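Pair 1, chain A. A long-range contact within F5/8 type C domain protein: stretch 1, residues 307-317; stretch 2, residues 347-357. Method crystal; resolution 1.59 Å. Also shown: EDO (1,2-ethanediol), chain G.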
# COMPACT_ATOMS: atom_id res chain seq x y z
N SER A 307 8.03 -8.32 0.88
CA SER A 307 8.59 -9.13 -0.20
C SER A 307 8.34 -8.52 -1.55
O SER A 307 7.42 -7.69 -1.70
CB SER A 307 7.94 -10.52 -0.24
OG SER A 307 6.60 -10.48 -0.60
N LEU A 308 9.12 -8.94 -2.54
CA LEU A 308 8.86 -8.48 -3.91
C LEU A 308 7.48 -8.80 -4.38
O LEU A 308 6.82 -7.94 -5.01
CB LEU A 308 9.88 -9.02 -4.88
CG LEU A 308 9.74 -8.66 -6.34
CD1 LEU A 308 9.77 -7.16 -6.53
CD2 LEU A 308 10.83 -9.33 -7.14
N LYS A 309 7.04 -10.03 -4.10
CA LYS A 309 5.65 -10.38 -4.46
C LYS A 309 4.61 -9.48 -3.81
O LYS A 309 3.68 -9.04 -4.44
CB LYS A 309 5.29 -11.82 -4.13
CG LYS A 309 3.86 -12.17 -4.65
CD LYS A 309 3.54 -13.60 -4.51
CE LYS A 309 2.21 -13.88 -5.11
NZ LYS A 309 1.14 -13.29 -4.31
N HIS A 310 4.79 -9.18 -2.53
CA HIS A 310 3.83 -8.31 -1.86
C HIS A 310 3.83 -6.91 -2.45
O HIS A 310 2.77 -6.29 -2.67
CB HIS A 310 4.19 -8.29 -0.37
CG HIS A 310 3.17 -7.65 0.51
ND1 HIS A 310 3.34 -7.61 1.88
CD2 HIS A 310 1.95 -7.13 0.27
CE1 HIS A 310 2.29 -7.04 2.44
NE2 HIS A 310 1.44 -6.71 1.49
N LEU A 311 5.02 -6.36 -2.73
CA LEU A 311 5.08 -5.03 -3.33
C LEU A 311 4.46 -5.00 -4.72
O LEU A 311 3.71 -4.08 -5.07
CB LEU A 311 6.54 -4.52 -3.40
CG LEU A 311 7.13 -4.25 -2.01
CD1 LEU A 311 8.58 -3.85 -2.22
CD2 LEU A 311 6.45 -3.07 -1.33
N SER A 312 4.71 -6.06 -5.50
CA SER A 312 4.06 -6.19 -6.79
C SER A 312 2.55 -6.26 -6.67
O SER A 312 1.80 -5.54 -7.39
CB SER A 312 4.59 -7.46 -7.50
OG SER A 312 3.85 -7.69 -8.69
N ASP A 313 2.07 -7.04 -5.72
CA ASP A 313 0.63 -7.13 -5.48
C ASP A 313 0.07 -5.80 -5.07
O ASP A 313 -1.02 -5.40 -5.54
CB ASP A 313 0.24 -8.22 -4.50
CG ASP A 313 0.51 -9.65 -5.03
OD1 ASP A 313 0.55 -9.92 -6.27
OD2 ASP A 313 0.68 -10.51 -4.15
N ILE A 314 0.78 -5.11 -4.18
CA ILE A 314 0.35 -3.73 -3.85
C ILE A 314 0.27 -2.86 -5.08
O ILE A 314 -0.72 -2.13 -5.24
CB ILE A 314 1.28 -3.11 -2.75
CG1 ILE A 314 0.97 -3.79 -1.40
CG2 ILE A 314 1.07 -1.61 -2.61
CD1 ILE A 314 2.02 -3.58 -0.35
N TYR A 315 1.27 -2.85 -5.93
CA TYR A 315 1.26 -2.07 -7.15
C TYR A 315 0.03 -2.34 -8.00
O TYR A 315 -0.70 -1.44 -8.40
CB TYR A 315 2.60 -2.31 -7.89
CG TYR A 315 2.74 -1.50 -9.12
CD1 TYR A 315 3.17 -0.16 -9.09
CD2 TYR A 315 2.40 -2.04 -10.34
CE1 TYR A 315 3.28 0.61 -10.24
CE2 TYR A 315 2.56 -1.29 -11.52
CZ TYR A 315 2.96 0.04 -11.44
OH TYR A 315 3.10 0.80 -12.59
N PHE A 316 -0.23 -3.61 -8.22
CA PHE A 316 -1.42 -3.99 -9.00
C PHE A 316 -2.74 -3.63 -8.36
O PHE A 316 -3.69 -3.42 -9.06
CB PHE A 316 -1.34 -5.46 -9.43
CG PHE A 316 -0.28 -5.70 -10.49
CD1 PHE A 316 -0.47 -5.22 -11.77
CD2 PHE A 316 0.85 -6.43 -10.22
CE1 PHE A 316 0.48 -5.39 -12.74
CE2 PHE A 316 1.80 -6.61 -11.18
CZ PHE A 316 1.63 -6.12 -12.43
N GLN A 317 -2.78 -3.54 -7.03
CA GLN A 317 -3.95 -3.17 -6.32
C GLN A 317 -4.01 -1.68 -5.92
O GLN A 317 -4.84 -1.29 -5.10
CB GLN A 317 -4.08 -4.02 -5.05
CG GLN A 317 -4.27 -5.55 -5.32
CD GLN A 317 -4.06 -6.30 -3.98
OE1 GLN A 317 -2.94 -6.40 -3.48
NE2 GLN A 317 -5.08 -6.61 -3.36
N GLU A 347 14.94 -4.38 -6.79
CA GLU A 347 14.19 -5.58 -7.26
C GLU A 347 12.81 -5.22 -7.78
O GLU A 347 12.37 -5.76 -8.78
CB GLU A 347 14.06 -6.61 -6.17
CG GLU A 347 15.41 -7.31 -5.86
CD GLU A 347 15.36 -8.15 -4.58
OE1 GLU A 347 14.26 -8.26 -3.93
OE2 GLU A 347 16.43 -8.74 -4.24
N PHE A 348 12.12 -4.32 -7.08
CA PHE A 348 10.78 -3.91 -7.44
C PHE A 348 10.83 -3.12 -8.74
O PHE A 348 10.01 -3.32 -9.64
CB PHE A 348 10.22 -3.16 -6.26
CG PHE A 348 8.80 -2.64 -6.38
CD1 PHE A 348 7.79 -3.34 -7.05
CD2 PHE A 348 8.45 -1.47 -5.69
CE1 PHE A 348 6.50 -2.87 -7.07
CE2 PHE A 348 7.17 -0.96 -5.75
CZ PHE A 348 6.16 -1.67 -6.42
N ALA A 349 11.79 -2.19 -8.83
CA ALA A 349 11.94 -1.40 -10.04
C ALA A 349 12.31 -2.29 -11.24
O ALA A 349 11.79 -2.12 -12.32
CB ALA A 349 13.01 -0.29 -9.87
N ASP A 350 13.19 -3.25 -11.04
CA ASP A 350 13.59 -4.14 -12.13
C ASP A 350 12.39 -4.98 -12.57
O ASP A 350 12.17 -5.19 -13.77
CB ASP A 350 14.72 -5.07 -11.70
CG ASP A 350 16.05 -4.38 -11.55
OD1 ASP A 350 16.24 -3.23 -11.96
OD2 ASP A 350 16.94 -5.03 -10.97
N TYR A 351 11.57 -5.43 -11.62
CA TYR A 351 10.37 -6.21 -11.97
C TYR A 351 9.36 -5.41 -12.80
O TYR A 351 8.86 -5.90 -13.81
CB TYR A 351 9.73 -6.76 -10.72
CG TYR A 351 8.54 -7.61 -11.03
CD1 TYR A 351 8.71 -8.86 -11.54
CD2 TYR A 351 7.25 -7.12 -10.88
CE1 TYR A 351 7.60 -9.63 -11.89
CE2 TYR A 351 6.15 -7.88 -11.21
CZ TYR A 351 6.33 -9.13 -11.73
OH TYR A 351 5.22 -9.94 -12.09
N ARG A 352 9.08 -4.20 -12.38
CA ARG A 352 8.18 -3.32 -13.16
C ARG A 352 8.78 -3.04 -14.54
O ARG A 352 8.05 -3.05 -15.52
CB ARG A 352 7.92 -2.06 -12.44
CG ARG A 352 7.19 -2.27 -11.10
CD ARG A 352 6.53 -1.02 -10.61
NE ARG A 352 7.45 0.12 -10.71
CZ ARG A 352 8.43 0.40 -9.89
NH1 ARG A 352 8.55 -0.23 -8.73
NH2 ARG A 352 9.24 1.41 -10.19
N GLN A 353 10.07 -2.74 -14.60
CA GLN A 353 10.68 -2.44 -15.88
C GLN A 353 10.53 -3.62 -16.85
O GLN A 353 10.19 -3.44 -18.01
CB GLN A 353 12.16 -2.02 -15.76
CG GLN A 353 12.80 -1.50 -17.15
CD GLN A 353 13.25 -2.57 -18.20
OE1 GLN A 353 13.26 -2.31 -19.43
NE2 GLN A 353 13.61 -3.76 -17.74
N GLN A 354 10.84 -4.83 -16.37
CA GLN A 354 10.77 -6.04 -17.18
C GLN A 354 9.33 -6.30 -17.61
O GLN A 354 9.06 -6.67 -18.76
CB GLN A 354 11.29 -7.25 -16.37
CG GLN A 354 12.79 -7.20 -16.10
CD GLN A 354 13.27 -7.96 -14.83
OE1 GLN A 354 12.52 -8.70 -14.16
NE2 GLN A 354 14.53 -7.73 -14.46
N THR A 355 8.40 -6.10 -16.68
CA THR A 355 7.02 -6.37 -16.92
C THR A 355 6.44 -5.43 -18.01
O THR A 355 5.74 -5.89 -18.93
CB THR A 355 6.19 -6.18 -15.62
OG1 THR A 355 6.55 -7.18 -14.69
CG2 THR A 355 4.70 -6.30 -15.88
N PHE A 356 6.81 -4.15 -17.94
CA PHE A 356 6.24 -3.17 -18.87
C PHE A 356 7.13 -2.86 -20.07
O PHE A 356 6.79 -1.94 -20.86
CB PHE A 356 5.80 -1.90 -18.12
CG PHE A 356 4.74 -2.18 -17.08
CD1 PHE A 356 3.50 -2.53 -17.45
CD2 PHE A 356 5.00 -2.12 -15.74
CE1 PHE A 356 2.52 -2.86 -16.51
CE2 PHE A 356 4.06 -2.44 -14.80
CZ PHE A 356 2.79 -2.81 -15.19
N ALA A 357 8.21 -3.60 -20.25
CA ALA A 357 9.14 -3.31 -21.38
C ALA A 357 8.51 -3.47 -22.74
O ALA A 357 8.80 -2.64 -23.63
CB ALA A 357 10.40 -4.16 -21.25
C1 EDO G . 7.04 1.02 -15.00
O1 EDO G . 8.34 0.50 -14.68
C2 EDO G . 6.21 1.02 -13.72
O2 EDO G . 6.73 1.90 -12.72

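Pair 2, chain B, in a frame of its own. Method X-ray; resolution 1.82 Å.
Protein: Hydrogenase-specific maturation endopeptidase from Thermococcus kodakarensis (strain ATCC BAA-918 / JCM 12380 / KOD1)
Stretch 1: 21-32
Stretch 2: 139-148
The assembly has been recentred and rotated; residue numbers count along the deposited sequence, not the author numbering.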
# COMPACT_ATOMS: atom_id res chain seq x y z
N LYS B 21 -3.13 -8.19 -3.65
CA LYS B 21 -3.19 -9.57 -3.17
C LYS B 21 -3.02 -9.60 -1.66
O LYS B 21 -3.72 -10.32 -0.95
CB LYS B 21 -2.12 -10.42 -3.85
CG LYS B 21 -2.65 -11.28 -5.02
CD LYS B 21 -2.43 -10.62 -6.38
CE LYS B 21 -2.87 -11.55 -7.52
NZ LYS B 21 -2.48 -11.04 -8.88
N ALA B 22 -2.07 -8.81 -1.16
CA ALA B 22 -1.91 -8.66 0.28
C ALA B 22 -3.20 -8.12 0.92
O ALA B 22 -3.66 -8.63 1.94
CB ALA B 22 -0.76 -7.74 0.57
N GLY B 23 -3.81 -7.12 0.28
CA GLY B 23 -5.08 -6.59 0.75
C GLY B 23 -6.21 -7.62 0.80
O GLY B 23 -6.94 -7.71 1.79
N ARG B 24 -6.34 -8.41 -0.25
CA ARG B 24 -7.35 -9.45 -0.27
C ARG B 24 -7.13 -10.48 0.85
O ARG B 24 -8.07 -10.90 1.50
CB ARG B 24 -7.39 -10.14 -1.63
CG ARG B 24 -7.85 -9.21 -2.74
CD ARG B 24 -8.35 -9.96 -3.97
NE ARG B 24 -8.59 -9.03 -5.06
CZ ARG B 24 -7.80 -8.91 -6.12
NH1 ARG B 24 -6.72 -9.68 -6.22
NH2 ARG B 24 -8.08 -8.03 -7.07
N ILE B 25 -5.88 -10.84 1.10
CA ILE B 25 -5.58 -11.75 2.22
C ILE B 25 -6.00 -11.14 3.54
O ILE B 25 -6.61 -11.80 4.37
CB ILE B 25 -4.08 -12.10 2.30
CG1 ILE B 25 -3.64 -12.92 1.09
CG2 ILE B 25 -3.77 -12.90 3.55
CD1 ILE B 25 -2.12 -13.12 1.02
N LEU B 26 -5.67 -9.87 3.74
CA LEU B 26 -6.07 -9.18 4.96
C LEU B 26 -7.60 -9.05 5.06
O LEU B 26 -8.16 -9.18 6.14
CB LEU B 26 -5.40 -7.81 5.03
CG LEU B 26 -3.88 -7.89 5.20
CD1 LEU B 26 -3.22 -6.59 4.75
CD2 LEU B 26 -3.51 -8.23 6.64
N ALA B 27 -8.27 -8.81 3.93
CA ALA B 27 -9.72 -8.67 3.92
C ALA B 27 -10.38 -9.99 4.35
O ALA B 27 -11.32 -10.00 5.15
CB ALA B 27 -10.23 -8.23 2.54
N GLU B 28 -9.87 -11.11 3.82
CA GLU B 28 -10.37 -12.43 4.19
C GLU B 28 -10.16 -12.70 5.68
O GLU B 28 -10.91 -13.45 6.30
CB GLU B 28 -9.69 -13.53 3.36
CG GLU B 28 -10.13 -14.94 3.73
CD GLU B 28 -9.31 -16.02 3.03
OE1 GLU B 28 -8.49 -15.67 2.16
OE2 GLU B 28 -9.50 -17.21 3.36
N LYS B 29 -9.14 -12.06 6.25
CA LYS B 29 -8.83 -12.23 7.67
C LYS B 29 -9.62 -11.29 8.56
O LYS B 29 -9.42 -11.27 9.77
CB LYS B 29 -7.34 -12.01 7.94
CG LYS B 29 -6.44 -13.17 7.60
CD LYS B 29 -5.01 -12.84 8.03
CE LYS B 29 -4.05 -13.97 7.69
NZ LYS B 29 -2.70 -13.70 8.25
N GLY B 30 -10.50 -10.49 7.95
CA GLY B 30 -11.42 -9.64 8.70
C GLY B 30 -11.03 -8.18 8.85
O GLY B 30 -11.78 -7.39 9.44
N TYR B 31 -9.88 -7.79 8.31
CA TYR B 31 -9.40 -6.43 8.48
C TYR B 31 -10.15 -5.46 7.60
O TYR B 31 -10.73 -5.85 6.58
CB TYR B 31 -7.91 -6.34 8.16
CG TYR B 31 -7.04 -7.05 9.17
CD1 TYR B 31 -6.57 -6.40 10.30
CD2 TYR B 31 -6.70 -8.38 8.99
CE1 TYR B 31 -5.79 -7.05 11.22
CE2 TYR B 31 -5.91 -9.05 9.90
CZ TYR B 31 -5.45 -8.38 11.02
OH TYR B 31 -4.66 -9.05 11.92
N ASN B 32 -10.12 -4.18 7.99
CA ASN B 32 -10.77 -3.15 7.22
C ASN B 32 -9.87 -2.75 6.06
O ASN B 32 -8.93 -1.97 6.23
CB ASN B 32 -11.10 -1.94 8.10
CG ASN B 32 -11.83 -0.84 7.37
OD1 ASN B 32 -12.21 -0.99 6.20
ND2 ASN B 32 -12.05 0.28 8.05
N ALA B 139 4.50 -8.80 3.87
CA ALA B 139 3.71 -7.58 3.92
C ALA B 139 2.46 -7.77 4.79
O ALA B 139 2.09 -6.89 5.57
CB ALA B 139 3.31 -7.14 2.52
N VAL B 140 1.83 -8.93 4.65
CA VAL B 140 0.64 -9.24 5.44
C VAL B 140 0.98 -9.31 6.94
O VAL B 140 0.21 -8.81 7.77
CB VAL B 140 -0.01 -10.56 4.97
CG1 VAL B 140 -1.10 -11.03 5.96
CG2 VAL B 140 -0.59 -10.36 3.60
N GLU B 141 2.13 -9.89 7.26
CA GLU B 141 2.59 -9.99 8.65
C GLU B 141 2.82 -8.64 9.29
O GLU B 141 2.43 -8.41 10.44
CB GLU B 141 3.87 -10.80 8.73
CG GLU B 141 3.73 -12.27 8.46
CD GLU B 141 5.06 -12.98 8.57
OE1 GLU B 141 5.90 -12.53 9.39
OE2 GLU B 141 5.28 -13.97 7.84
N ILE B 142 3.47 -7.74 8.56
CA ILE B 142 3.70 -6.38 9.03
C ILE B 142 2.38 -5.66 9.27
O ILE B 142 2.18 -5.03 10.30
CB ILE B 142 4.57 -5.58 8.04
CG1 ILE B 142 5.93 -6.25 7.88
CG2 ILE B 142 4.74 -4.13 8.50
CD1 ILE B 142 6.85 -5.59 6.85
N ALA B 143 1.46 -5.77 8.32
CA ALA B 143 0.18 -5.08 8.43
C ALA B 143 -0.66 -5.57 9.62
O ALA B 143 -1.35 -4.78 10.26
CB ALA B 143 -0.61 -5.24 7.13
N GLU B 144 -0.62 -6.87 9.90
CA GLU B 144 -1.41 -7.41 11.02
C GLU B 144 -0.91 -6.86 12.35
O GLU B 144 -1.70 -6.57 13.25
CB GLU B 144 -1.36 -8.95 11.03
CG GLU B 144 -2.08 -9.60 9.84
CD GLU B 144 -2.61 -11.00 10.14
OE1 GLU B 144 -3.53 -11.13 10.99
OE2 GLU B 144 -2.12 -11.96 9.52
N LYS B 145 0.40 -6.70 12.46
CA LYS B 145 0.99 -6.04 13.62
C LYS B 145 0.52 -4.59 13.75
O LYS B 145 0.23 -4.13 14.85
CB LYS B 145 2.52 -6.11 13.56
CG LYS B 145 3.02 -7.54 13.49
CD LYS B 145 4.52 -7.67 13.31
CE LYS B 145 4.91 -9.15 13.47
NZ LYS B 145 6.20 -9.50 12.81
N LEU B 146 0.44 -3.86 12.63
CA LEU B 146 0.04 -2.46 12.69
C LEU B 146 -1.44 -2.30 13.01
O LEU B 146 -1.87 -1.25 13.49
CB LEU B 146 0.38 -1.75 11.37
CG LEU B 146 1.86 -1.76 10.99
CD1 LEU B 146 2.10 -1.10 9.64
CD2 LEU B 146 2.67 -1.07 12.07
N ALA B 147 -2.21 -3.34 12.74
CA ALA B 147 -3.65 -3.29 12.91
C ALA B 147 -4.07 -4.09 14.14
O ALA B 147 -4.52 -5.23 14.03
CB ALA B 147 -4.35 -3.82 11.68
N LYS B 148 -3.92 -3.47 15.31
CA LYS B 148 -4.24 -4.15 16.57
C LYS B 148 -5.70 -3.97 16.98
O LYS B 148 -6.35 -4.92 17.42
CB LYS B 148 -3.31 -3.66 17.68
CG LYS B 148 -1.85 -4.00 17.45
CD LYS B 148 -1.69 -5.48 17.12
CE LYS B 148 -2.17 -6.35 18.26
NZ LYS B 148 -1.65 -7.74 18.15
O HOH W 1 -3.93 -7.74 14.10

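What backbone arrangement do the two pairs share? In each, two helices cross with their N-to-C directions at an acute angle: in pair 1 the signed crossing angle is -54° and the axes approach to 10.0 Å, in pair 2 it is -48° and they approach to 9.8 Å. The N, CA and C atoms of 14 central residues superpose with an RMSD of 0.4 Å. The helices come closest in backbone at matching positions, A:Leu308 and A:Phe348 in pair 1 (CA to CA 6.1 Å) and B:Ala22 and B:Val140 in pair 2 (CA to CA 5.8 Å).

How is the space around this close approach filled? In pair 1 the ring of A:Phe348 is a knob among A:Leu308, A:Leu311, A:Ser312 and A:Tyr315. CB of A:Leu311 lies over its face, 3.9 Å from the ring centroid and 7° off the normal, a CH-pi contact, while CB of A:Tyr315 meets the ring edge, 3.9 Å from CZ of A:Phe348. The match of A:Phe348 is B:Val140, and the smaller side chain is reached by aliphatic groups: CB of B:Ala22 is 4.0 Å from its CG2, and its CG1 lies 4.1 Å from CG2 of B:Ile25 and 3.8 Å from CD2 of B:Leu26. A:Leu311 and B:Ile25 nearly coincide, their side-chain centres 0.2 Å apart.

Where does side-chain bulk change hands between the helices? The position of A:Ser312 and B:Leu26 faces that of A:Tyr351 and B:Ala143, and large and small are exchanged. In pair 1 the big partner comes from the second helix, with CE2 of A:Tyr351 3.4 Å from OG of A:Ser312. In pair 2 it comes from the first, with CD1 of B:Leu26 3.8 Å from CB of B:Ala143. A short side chain on one helix is thus met by a long one from the other.

What becomes of the matched positions A:Tyr315 with B:Lys29 and A:Arg352 with B:Glu144? In pair 1 the aliphatic part of the arginine packs on the aromatic ring, CD of A:Arg352 lying 3.7 Å from the ring centroid of A:Tyr315, over one face. Its NE donates a hydrogen bond of 2.8 Å to O2 of the ethanediol, probably from the crystallisation liquor. In pair 2 opposite charges meet instead, in a salt bridge between B:Lys29 and B:Glu144.

How does each contact finish toward the C-terminal ends? Pair 1 uses aromatic rings, with CE2 of A:Tyr315 3.8 Å from CE2 of A:Phe356 and CE1 of A:Phe316 4.2 Å from CZ of A:Phe356. The match of A:Phe316 is B:Gly30, whose positive phi belongs to a Schellman motif ending the first helix. The chain then brings in B:Tyr31, whose OH donates a 2.5 Å hydrogen bond to OE1 of B:Glu144 and whose CE1 lies 3.6 Å from CB of B:Ala147.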